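Projannalysin (Methanocaldococcus jannaschii, PDB 4JIX) is the zymogen of a zinc-dependent metallopeptidase of the minigluzincin type, which in its active form probably hydrolyses peptide bonds. Local coordinates at residues Lys10-Ile15 and Ile31-Met36; Lys39-Ser44 and His66-His71; Glu72-Lys77 and Asn89-Tyr94. The protein carries 1 engineered substitution. All blocks are in the same frame, centred on the assembly; numbering follows the deposited sequence.

Contact 1: Lys10-Ile15 and Ile31-Met36; sequences KDIKDI and IEIKPM. With SO4 (sulfate ion), chain F.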
loop_
_atom_site.group_PDB
_atom_site.type_symbol
_atom_site.label_atom_id
_atom_site.label_comp_id
_atom_site.label_asym_id
_atom_site.label_seq_id
_atom_site.Cartn_x
_atom_site.Cartn_y
_atom_site.Cartn_z
ATOM N N LYS A 10 13.590 -15.704 -0.858
ATOM C CA LYS A 10 12.834 -16.857 -1.347
ATOM C C LYS A 10 12.324 -16.519 -2.741
ATOM O O LYS A 10 11.882 -15.390 -2.961
ATOM C CB LYS A 10 11.664 -17.187 -0.393
ATOM C CG LYS A 10 10.994 -18.538 -0.671
ATOM C CD LYS A 10 9.846 -18.850 0.291
ATOM C CE LYS A 10 10.298 -19.524 1.569
ATOM N NZ LYS A 10 9.235 -19.505 2.612
ATOM N N ASP A 11 12.433 -17.459 -3.687
ATOM C CA ASP A 11 11.952 -17.261 -5.054
ATOM C C ASP A 11 10.447 -17.032 -5.025
ATOM O O ASP A 11 9.738 -17.688 -4.255
ATOM C CB ASP A 11 12.299 -18.457 -5.940
ATOM C CG ASP A 11 12.265 -18.141 -7.421
ATOM O OD1 ASP A 11 11.148 -18.026 -7.982
ATOM O OD2 ASP A 11 13.356 -18.048 -8.030
ATOM N N ILE A 12 9.971 -16.070 -5.824
ATOM C CA ILE A 12 8.560 -15.698 -5.889
ATOM C C ILE A 12 7.671 -16.931 -6.169
ATOM O O ILE A 12 6.642 -17.073 -5.516
ATOM C CB ILE A 12 8.319 -14.538 -6.903
ATOM C CG1 ILE A 12 6.900 -13.952 -6.787
ATOM C CG2 ILE A 12 8.722 -14.886 -8.348
ATOM C CD1 ILE A 12 6.673 -13.142 -5.445
ATOM N N LYS A 13 8.111 -17.847 -7.054
ATOM C CA LYS A 13 7.376 -19.073 -7.393
ATOM C C LYS A 13 7.212 -19.975 -6.160
ATOM O O LYS A 13 6.150 -20.569 -5.987
ATOM C CB LYS A 13 8.058 -19.842 -8.545
ATOM C CG LYS A 13 8.460 -18.991 -9.765
ATOM C CD LYS A 13 7.284 -18.336 -10.519
ATOM C CE LYS A 13 7.737 -17.144 -11.332
ATOM N NZ LYS A 13 6.716 -16.725 -12.327
ATOM N N ASP A 14 8.234 -20.028 -5.277
ATOM C CA ASP A 14 8.187 -20.812 -4.038
ATOM C C ASP A 14 7.179 -20.224 -3.050
ATOM O O ASP A 14 6.490 -20.994 -2.373
ATOM C CB ASP A 14 9.577 -20.911 -3.384
ATOM C CG ASP A 14 10.621 -21.672 -4.188
ATOM O OD1 ASP A 14 11.831 -21.481 -3.917
ATOM O OD2 ASP A 14 10.231 -22.494 -5.050
ATOM N N ILE A 15 7.089 -18.870 -2.958
ATOM C CA ILE A 15 6.126 -18.208 -2.080
ATOM C C ILE A 15 4.700 -18.573 -2.554
ATOM O O ILE A 15 3.852 -18.950 -1.735
ATOM C CB ILE A 15 6.333 -16.659 -2.007
ATOM C CG1 ILE A 15 7.767 -16.290 -1.510
ATOM C CG2 ILE A 15 5.248 -16.008 -1.130
ATOM C CD1 ILE A 15 8.162 -14.761 -1.659
ATOM N N ILE A 31 1.442 -17.228 -13.503
ATOM C CA ILE A 31 2.054 -16.165 -12.702
ATOM C C ILE A 31 2.693 -15.171 -13.664
ATOM O O ILE A 31 3.540 -15.561 -14.469
ATOM C CB ILE A 31 3.077 -16.695 -11.657
ATOM C CG1 ILE A 31 2.479 -17.813 -10.779
ATOM C CG2 ILE A 31 3.637 -15.536 -10.803
ATOM C CD1 ILE A 31 3.515 -18.701 -10.130
ATOM N N GLU A 32 2.271 -13.900 -13.596
ATOM C CA GLU A 32 2.813 -12.835 -14.440
ATOM C C GLU A 32 3.430 -11.750 -13.566
ATOM O O GLU A 32 2.718 -11.109 -12.796
ATOM C CB GLU A 32 1.726 -12.224 -15.343
ATOM C CG GLU A 32 1.411 -13.003 -16.600
ATOM C CD GLU A 32 0.496 -12.280 -17.576
ATOM O OE1 GLU A 32 0.174 -11.091 -17.344
ATOM O OE2 GLU A 32 0.106 -12.909 -18.584
ATOM N N ILE A 33 4.748 -11.576 -13.659
ATOM C CA ILE A 33 5.474 -10.549 -12.920
ATOM C C ILE A 33 5.849 -9.492 -13.955
ATOM O O ILE A 33 6.715 -9.721 -14.801
ATOM C CB ILE A 33 6.675 -11.120 -12.113
ATOM C CG1 ILE A 33 6.188 -12.155 -11.074
ATOM C CG2 ILE A 33 7.461 -10.002 -11.414
ATOM C CD1 ILE A 33 6.849 -13.422 -11.167
ATOM N N LYS A 34 5.136 -8.364 -13.932
ATOM C CA LYS A 34 5.341 -7.308 -14.918
ATOM C C LYS A 34 5.141 -5.911 -14.307
ATOM O O LYS A 34 4.510 -5.802 -13.249
ATOM C CB LYS A 34 4.388 -7.517 -16.122
ATOM C CG LYS A 34 2.898 -7.444 -15.787
ATOM C CD LYS A 34 2.025 -7.440 -17.042
ATOM C CE LYS A 34 0.660 -6.842 -16.786
ATOM N NZ LYS A 34 0.716 -5.357 -16.661
ATOM N N PRO A 35 5.656 -4.823 -14.945
ATOM C CA PRO A 35 5.371 -3.487 -14.411
ATOM C C PRO A 35 3.867 -3.249 -14.509
ATOM O O PRO A 35 3.254 -3.599 -15.514
ATOM C CB PRO A 35 6.190 -2.547 -15.314
ATOM C CG PRO A 35 7.127 -3.433 -16.087
ATOM C CD PRO A 35 6.416 -4.739 -16.211
ATOM N N MET A 36 3.260 -2.820 -13.415
ATOM C CA MET A 36 1.825 -2.548 -13.331
ATOM C C MET A 36 1.664 -1.125 -12.822
ATOM O O MET A 36 2.283 -0.764 -11.822
ATOM C CB MET A 36 1.110 -3.553 -12.406
ATOM C CG MET A 36 1.127 -5.004 -12.882
ATOM S SD MET A 36 0.616 -6.146 -11.551
ATOM C CE MET A 36 -1.157 -5.885 -11.555
HETATM S S SO4 F . -1.426 -2.016 -15.558
HETATM O O1 SO4 F . -1.117 -3.376 -15.996
HETATM O O2 SO4 F . -1.616 -2.002 -14.107
HETATM O O3 SO4 F . -2.657 -1.543 -16.197
HETATM O O4 SO4 F . -0.319 -1.140 -15.939
#
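The terminal methyl of I33 touches both I12 and K13 of the helix, and all of the contact's apolar grip on I12 passes through it. I12 and I33 run alongside each other, pointing opposite ways, with the branch methyl CG2 of I12 meeting CD1 of I33 at 3.7 Å. The other arm of I12 is turned away from this methyl: CG1 stands anti to the backbone N (chi1 -169°) and carries CD1 into the interior, against I69. K13 meets I33 tip to tip, with NZ 3.5 Å from CD1 of I33. Further back, the K13 chain runs alongside I31 in the opposite sense, its CD reaching CD1 of I31 at 3.8 Å, while NZ lies 3.6 Å from CG2 of the same residue. A bend at chi2 (-63°) folds the lysine chain over toward the strand. The ammonium group thus borders two isoleucines without any hydrogen bond across the contact, and the methylenes do the apolar covering. With an alanine in place of K13, I31 and I33 would probably lose this cover, and CD1 of I33 would be left with I12 as its one neighbour from the helix segment. The helix start itself is fixed by D11 at the N-cap, whose OD1 accepts from K13 N at 3.2 Å through its anti lone pair. At the other end of the strand segment, K34 NZ donates to O1 of a sulfate ion at 2.8 Å. V57 of helix 54-59 also touches I12 and I33. Together these residues form a helix-on-sheet contact, in which the first turn of helix 12-22 covers strand 30-34, an outer strand of the small mixed sheet in this alpha/beta metallopeptidase fold.

Contact 2: Lys39-Ser44 and His66-His71; sequences KIASFS and HYIILH. With ZN (zinc ion), chain C; SO4 (sulfate ion), chain E.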
loop_
_atom_site.group_PDB
_atom_site.type_symbol
_atom_site.label_atom_id
_atom_site.label_comp_id
_atom_site.label_asym_id
_atom_site.label_seq_id
_atom_site.Cartn_x
_atom_site.Cartn_y
_atom_site.Cartn_z
ATOM N N LYS A 39 -2.103 -1.257 -10.074
ATOM C CA LYS A 39 -2.144 -2.126 -8.882
ATOM C C LYS A 39 -0.774 -2.682 -8.552
ATOM O O LYS A 39 0.145 -2.631 -9.379
ATOM C CB LYS A 39 -3.074 -3.356 -9.130
ATOM C CG LYS A 39 -4.473 -3.103 -9.683
ATOM C CD LYS A 39 -5.504 -2.975 -8.596
ATOM C CE LYS A 39 -6.790 -2.398 -9.131
ATOM N NZ LYS A 39 -7.651 -1.858 -8.043
ATOM N N ILE A 40 -0.661 -3.319 -7.380
ATOM C CA ILE A 40 0.567 -4.021 -7.051
ATOM C C ILE A 40 0.297 -5.540 -7.243
ATOM O O ILE A 40 1.232 -6.303 -7.455
ATOM C CB ILE A 40 1.187 -3.640 -5.685
ATOM C CG1 ILE A 40 0.305 -4.042 -4.501
ATOM C CG2 ILE A 40 1.547 -2.130 -5.667
ATOM C CD1 ILE A 40 0.962 -3.754 -3.037
ATOM N N ALA A 41 -0.988 -5.952 -7.228
ATOM C CA ALA A 41 -1.382 -7.342 -7.461
ATOM C C ALA A 41 -2.836 -7.454 -7.898
ATOM O O ALA A 41 -3.682 -6.648 -7.516
ATOM C CB ALA A 41 -1.152 -8.190 -6.216
ATOM N N SER A 42 -3.125 -8.480 -8.699
ATOM C CA SER A 42 -4.479 -8.767 -9.164
ATOM C C SER A 42 -4.587 -10.251 -9.500
ATOM O O SER A 42 -3.585 -10.957 -9.587
ATOM C CB SER A 42 -4.855 -7.909 -10.376
ATOM O OG SER A 42 -3.990 -8.186 -11.460
ATOM N N PHE A 43 -5.807 -10.712 -9.670
ATOM C CA PHE A 43 -6.077 -12.087 -10.042
ATOM C C PHE A 43 -7.198 -12.079 -11.043
ATOM O O PHE A 43 -8.254 -11.497 -10.780
ATOM C CB PHE A 43 -6.424 -12.963 -8.825
ATOM C CG PHE A 43 -6.565 -14.410 -9.220
ATOM C CD1 PHE A 43 -5.444 -15.224 -9.349
ATOM C CD2 PHE A 43 -7.809 -14.941 -9.555
ATOM C CE1 PHE A 43 -5.566 -16.548 -9.777
ATOM C CE2 PHE A 43 -7.927 -16.263 -9.994
ATOM C CZ PHE A 43 -6.806 -17.055 -10.104
ATOM N N SER A 44 -6.988 -12.751 -12.180
ATOM C CA SER A 44 -8.020 -12.844 -13.189
ATOM C C SER A 44 -8.641 -14.232 -13.159
ATOM O O SER A 44 -7.939 -15.202 -13.403
ATOM C CB SER A 44 -7.454 -12.526 -14.573
ATOM O OG SER A 44 -8.342 -12.974 -15.588
ATOM N N HIS A 66 4.033 -12.512 0.778
ATOM C CA HIS A 66 3.184 -13.625 1.213
ATOM C C HIS A 66 1.742 -13.143 1.457
ATOM O O HIS A 66 0.799 -13.791 1.012
ATOM C CB HIS A 66 3.761 -14.271 2.494
ATOM C CG HIS A 66 2.855 -15.294 3.111
ATOM N ND1 HIS A 66 1.911 -14.943 4.064
ATOM C CD2 HIS A 66 2.767 -16.625 2.881
ATOM C CE1 HIS A 66 1.295 -16.068 4.392
ATOM N NE2 HIS A 66 1.767 -17.103 3.698
ATOM N N TYR A 67 1.587 -12.027 2.181
ATOM C CA TYR A 67 0.280 -11.456 2.519
ATOM C C TYR A 67 -0.506 -11.047 1.263
ATOM O O TYR A 67 -1.718 -11.284 1.197
ATOM C CB TYR A 67 0.441 -10.227 3.443
ATOM C CG TYR A 67 -0.890 -9.704 3.957
ATOM C CD1 TYR A 67 -1.468 -10.227 5.114
ATOM C CD2 TYR A 67 -1.594 -8.720 3.260
ATOM C CE1 TYR A 67 -2.710 -9.781 5.568
ATOM C CE2 TYR A 67 -2.836 -8.263 3.707
ATOM C CZ TYR A 67 -3.384 -8.792 4.868
ATOM O OH TYR A 67 -4.611 -8.362 5.313
ATOM N N ILE A 68 0.182 -10.398 0.304
ATOM C CA ILE A 68 -0.382 -9.898 -0.955
ATOM C C ILE A 68 -0.885 -11.089 -1.798
ATOM O O ILE A 68 -2.014 -11.056 -2.284
ATOM C CB ILE A 68 0.694 -9.051 -1.710
ATOM C CG1 ILE A 68 0.915 -7.669 -1.034
ATOM C CG2 ILE A 68 0.364 -8.883 -3.197
ATOM C CD1 ILE A 68 2.304 -6.982 -1.466
ATOM N N ILE A 69 -0.034 -12.117 -1.975
ATOM C CA ILE A 69 -0.364 -13.315 -2.754
ATOM C C ILE A 69 -1.500 -14.071 -2.059
ATOM O O ILE A 69 -2.413 -14.533 -2.743
ATOM C CB ILE A 69 0.887 -14.209 -2.986
ATOM C CG1 ILE A 69 1.936 -13.480 -3.864
ATOM C CG2 ILE A 69 0.499 -15.564 -3.622
ATOM C CD1 ILE A 69 3.390 -14.046 -3.737
ATOM N N LEU A 70 -1.435 -14.209 -0.708
ATOM C CA LEU A 70 -2.478 -14.856 0.095
ATOM C C LEU A 70 -3.829 -14.185 -0.158
ATOM O O LEU A 70 -4.821 -14.885 -0.334
ATOM C CB LEU A 70 -2.143 -14.801 1.597
ATOM C CG LEU A 70 -3.146 -15.446 2.577
ATOM C CD1 LEU A 70 -3.229 -16.990 2.414
ATOM C CD2 LEU A 70 -2.808 -15.084 4.028
ATOM N N HIS A 71 -3.864 -12.845 -0.190
ATOM C CA HIS A 71 -5.108 -12.113 -0.461
ATOM C C HIS A 71 -5.723 -12.563 -1.803
ATOM O O HIS A 71 -6.897 -12.918 -1.848
ATOM C CB HIS A 71 -4.875 -10.579 -0.480
ATOM C CG HIS A 71 -6.148 -9.796 -0.675
ATOM N ND1 HIS A 71 -6.834 -9.255 0.396
ATOM C CD2 HIS A 71 -6.834 -9.535 -1.812
ATOM C CE1 HIS A 71 -7.894 -8.645 -0.122
ATOM N NE2 HIS A 71 -7.957 -8.820 -1.450
HETATM ZN ZN ZN C . -9.570 -8.360 -2.686
HETATM S S SO4 E . -7.053 -11.225 -18.421
HETATM O O1 SO4 E . -6.041 -12.154 -17.916
HETATM O O2 SO4 E . -8.385 -11.672 -18.015
HETATM O O3 SO4 E . -6.804 -9.897 -17.872
HETATM O O4 SO4 E . -6.977 -11.160 -19.881
HETATM O O HOH W 1 -9.029 -6.249 -2.577
#
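Next to the apolar meeting of I68 with I40 and A41, the imidazole of H71 binds the zinc ion through NE2 at 2.1 Å. The rings of F87, H75 and H83 meet it, that of H75 with its plane at about 70° to the imidazole. On the strand, the F43 ring meets F76 at an interplanar angle of about 35° and F45 edge-to-face. H71 opens the HExxH sequence of helix 62-78, and H75 and H83 complete the three-histidine zinc site; the HExxH helix is common to zinc peptidases of this kind, and a water binds the zinc at 2.2 Å. One turn before H71, I68 meets segment 39-44 with both branches. CG1 beside the backbone N (chi1 -74°) leaves CG2 anti to it, 3.4 Å from CB of A41, tighter than usual carbon contact and suggesting that the alanine leaves little room between helix and strand. The other branch reaches beyond the start of the strand, where CD1 of I68 touches CD1 of I40 at 3.8 Å and the two side chains cross at about a right angle. I107 of helix 97-111 and I112 of the second subunit pack on both isoleucines, and the same I112 also packs on H71.

Contact 3: Glu72-Lys77 and Asn89-Tyr94; sequences ELIHFK and NELRNY. With ZN (zinc ion), chain C.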
loop_
_atom_site.group_PDB
_atom_site.type_symbol
_atom_site.label_atom_id
_atom_site.label_comp_id
_atom_site.label_asym_id
_atom_site.label_seq_id
_atom_site.Cartn_x
_atom_site.Cartn_y
_atom_site.Cartn_z
ATOM N N GLU A 72 -4.936 -12.536 -2.883
ATOM C CA GLU A 72 -5.452 -12.907 -4.213
ATOM C C GLU A 72 -5.916 -14.356 -4.295
ATOM O O GLU A 72 -6.888 -14.659 -4.993
ATOM C CB GLU A 72 -4.376 -12.710 -5.293
ATOM C CG GLU A 72 -3.682 -11.362 -5.260
ATOM C CD GLU A 72 -4.597 -10.174 -5.427
ATOM O OE1 GLU A 72 -5.728 -10.345 -5.931
ATOM O OE2 GLU A 72 -4.195 -9.072 -4.999
ATOM N N LEU A 73 -5.160 -15.255 -3.651
ATOM C CA LEU A 73 -5.436 -16.671 -3.750
ATOM C C LEU A 73 -6.602 -17.090 -2.860
ATOM O O LEU A 73 -7.274 -18.055 -3.211
ATOM C CB LEU A 73 -4.165 -17.514 -3.531
ATOM C CG LEU A 73 -3.085 -17.353 -4.644
ATOM C CD1 LEU A 73 -1.905 -18.272 -4.412
ATOM C CD2 LEU A 73 -3.666 -17.609 -6.067
ATOM N N ILE A 74 -6.916 -16.329 -1.790
ATOM C CA ILE A 74 -8.122 -16.595 -0.991
ATOM C C ILE A 74 -9.343 -16.355 -1.907
ATOM O O ILE A 74 -10.219 -17.217 -1.965
ATOM C CB ILE A 74 -8.192 -15.779 0.335
ATOM C CG1 ILE A 74 -7.153 -16.322 1.350
ATOM C CG2 ILE A 74 -9.627 -15.830 0.952
ATOM C CD1 ILE A 74 -6.913 -15.383 2.528
ATOM N N HIS A 75 -9.345 -15.241 -2.686
ATOM C CA HIS A 75 -10.411 -14.946 -3.653
ATOM C C HIS A 75 -10.596 -16.134 -4.610
ATOM O O HIS A 75 -11.722 -16.554 -4.857
ATOM C CB HIS A 75 -10.090 -13.684 -4.483
ATOM C CG HIS A 75 -10.298 -12.392 -3.766
ATOM N ND1 HIS A 75 -11.540 -12.024 -3.286
ATOM C CD2 HIS A 75 -9.417 -11.400 -3.510
ATOM C CE1 HIS A 75 -11.379 -10.826 -2.753
ATOM N NE2 HIS A 75 -10.120 -10.410 -2.862
ATOM N N PHE A 76 -9.485 -16.659 -5.147
ATOM C CA PHE A 76 -9.531 -17.776 -6.074
ATOM C C PHE A 76 -10.107 -19.015 -5.384
ATOM O O PHE A 76 -10.966 -19.683 -5.967
ATOM C CB PHE A 76 -8.139 -18.066 -6.671
ATOM C CG PHE A 76 -8.109 -19.186 -7.694
ATOM C CD1 PHE A 76 -7.082 -20.129 -7.688
ATOM C CD2 PHE A 76 -9.082 -19.270 -8.695
ATOM C CE1 PHE A 76 -7.036 -21.142 -8.652
ATOM C CE2 PHE A 76 -9.030 -20.281 -9.660
ATOM C CZ PHE A 76 -8.015 -21.218 -9.625
ATOM N N LYS A 77 -9.685 -19.286 -4.127
ATOM C CA LYS A 77 -10.178 -20.452 -3.390
ATOM C C LYS A 77 -11.702 -20.401 -3.132
ATOM O O LYS A 77 -12.380 -21.407 -3.330
ATOM C CB LYS A 77 -9.441 -20.620 -2.054
ATOM C CG LYS A 77 -9.631 -22.029 -1.491
ATOM C CD LYS A 77 -9.467 -22.056 -0.014
ATOM C CE LYS A 77 -9.788 -23.417 0.544
ATOM N NZ LYS A 77 -8.998 -23.671 1.775
ATOM N N ASN A 89 -13.043 -15.847 6.937
ATOM C CA ASN A 89 -12.862 -17.196 7.490
ATOM C C ASN A 89 -11.535 -17.830 7.052
ATOM O O ASN A 89 -10.864 -18.445 7.885
ATOM C CB ASN A 89 -14.030 -18.127 7.123
ATOM C CG ASN A 89 -15.342 -17.827 7.815
ATOM O OD1 ASN A 89 -16.396 -18.315 7.398
ATOM N ND2 ASN A 89 -15.328 -16.981 8.846
ATOM N N GLU A 90 -11.150 -17.675 5.767
ATOM C CA GLU A 90 -9.888 -18.219 5.250
ATOM C C GLU A 90 -8.698 -17.433 5.770
ATOM O O GLU A 90 -7.710 -18.032 6.189
ATOM C CB GLU A 90 -9.845 -18.236 3.712
ATOM C CG GLU A 90 -10.918 -19.084 3.053
ATOM C CD GLU A 90 -10.847 -20.585 3.266
ATOM O OE1 GLU A 90 -9.736 -21.113 3.507
ATOM O OE2 GLU A 90 -11.910 -21.239 3.150
ATOM N N LEU A 91 -8.799 -16.093 5.754
ATOM C CA LEU A 91 -7.744 -15.196 6.202
ATOM C C LEU A 91 -7.414 -15.393 7.692
ATOM O O LEU A 91 -6.239 -15.348 8.053
ATOM C CB LEU A 91 -8.157 -13.736 5.933
ATOM C CG LEU A 91 -7.162 -12.626 6.293
ATOM C CD1 LEU A 91 -5.809 -12.832 5.594
ATOM C CD2 LEU A 91 -7.742 -11.261 5.926
ATOM N N ARG A 92 -8.434 -15.655 8.529
ATOM C CA ARG A 92 -8.259 -15.833 9.975
ATOM C C ARG A 92 -7.456 -17.079 10.354
ATOM O O ARG A 92 -6.971 -17.148 11.488
ATOM C CB ARG A 92 -9.607 -15.826 10.725
ATOM C CG ARG A 92 -10.217 -14.424 10.865
ATOM C CD ARG A 92 -9.285 -13.383 11.487
ATOM N NE ARG A 92 -9.781 -12.039 11.214
ATOM C CZ ARG A 92 -9.259 -11.195 10.331
ATOM N NH1 ARG A 92 -8.152 -11.511 9.674
ATOM N NH2 ARG A 92 -9.811 -10.008 10.137
ATOM N N ASN A 93 -7.273 -18.033 9.417
ATOM C CA ASN A 93 -6.446 -19.222 9.641
ATOM C C ASN A 93 -4.963 -18.838 9.549
ATOM O O ASN A 93 -4.102 -19.635 9.899
ATOM C CB ASN A 93 -6.783 -20.328 8.622
ATOM C CG ASN A 93 -8.145 -20.954 8.794
ATOM O OD1 ASN A 93 -8.642 -21.154 9.909
ATOM N ND2 ASN A 93 -8.762 -21.328 7.692
ATOM N N TYR A 94 -4.679 -17.616 9.067
ATOM C CA TYR A 94 -3.326 -17.109 8.878
ATOM C C TYR A 94 -3.015 -15.946 9.798
ATOM O O TYR A 94 -1.937 -15.924 10.380
ATOM C CB TYR A 94 -3.125 -16.663 7.412
ATOM C CG TYR A 94 -3.231 -17.814 6.440
ATOM C CD1 TYR A 94 -2.104 -18.544 6.066
ATOM C CD2 TYR A 94 -4.468 -18.228 5.952
ATOM C CE1 TYR A 94 -2.203 -19.638 5.205
ATOM C CE2 TYR A 94 -4.582 -19.336 5.111
ATOM C CZ TYR A 94 -3.445 -20.031 4.733
ATOM O OH TYR A 94 -3.558 -21.107 3.886
HETATM ZN ZN ZN C . -9.570 -8.360 -2.686
HETATM O O HOH W 1 -9.029 -6.249 -2.577
#
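The zinc-binding HExxH helix, 62-78, is met here by the end of helix 85-91, the helix that follows the third metal ligand, H83, in the chain. I74 carries the apolar part of the meeting, with its two branches divided between neighbouring residues. Its CG2 lies 3.7 Å from CB of E90, the isoleucine standing side by side with E90 and pointing the other way. The longer arm passes to the next residue: CD1 approaches the backbone at CA of L91 to 3.8 Å and its CB to 4.0 Å. With CG1 beside the backbone N (chi1 -72°), CD1 is carried to L91 while CG2 stays at E90. One turn on, the extended chain of K77 crosses E90 at about a right angle. E90 is bent at chi2 (-67°), which keeps its aliphatic part against I74 and brings the carboxylate round to the lysine. NZ of K77 forms a salt bridge with OE1 of E90 at 3.2 Å, coming from above the carboxylate at 41° out of its plane. The stronger partner of NZ is the backbone oxygen of L23, just after helix 12-22; the bond to E90 comes second. On another side of helix 62-78, H75 coordinates the zinc ion through NE2 at 2.1 Å, while ND1 bonds to the carbonyl oxygen of S80, a second-shell bond that would fix the rotation of the imidazole. E72, the glutamate of the motif, extends toward strand 41-44 and packs on A41 and F43. After helix 85-91 the chain turns so that the edge of the Y94 ring faces the backbone oxygens of E90 and L91 in its plane, and the hydroxyl OH of Y94 is hydrogen-bonded to OG of S22.

Overall arrangement
From the N terminus, contact 1 closes the first loop, bringing the start of helix 12-22 back onto strand 30-34. Contact 2 then spans strand 49-53 and helix 54-59 to place strand 41-44 against helix 62-78. Contact 3 closes a shorter loop, which contains H83, between the far end of that helix and helix 85-91. The three loops follow in series, so none nests in or crosses another. Contacts 1 and 2 touch where I12 and I15 pack on I69, and both reach the same sheet. Contacts 2 and 3 share helix 62-78 and the zinc ion, whereas contacts 1 and 3, centres about 19 Å apart, do not touch.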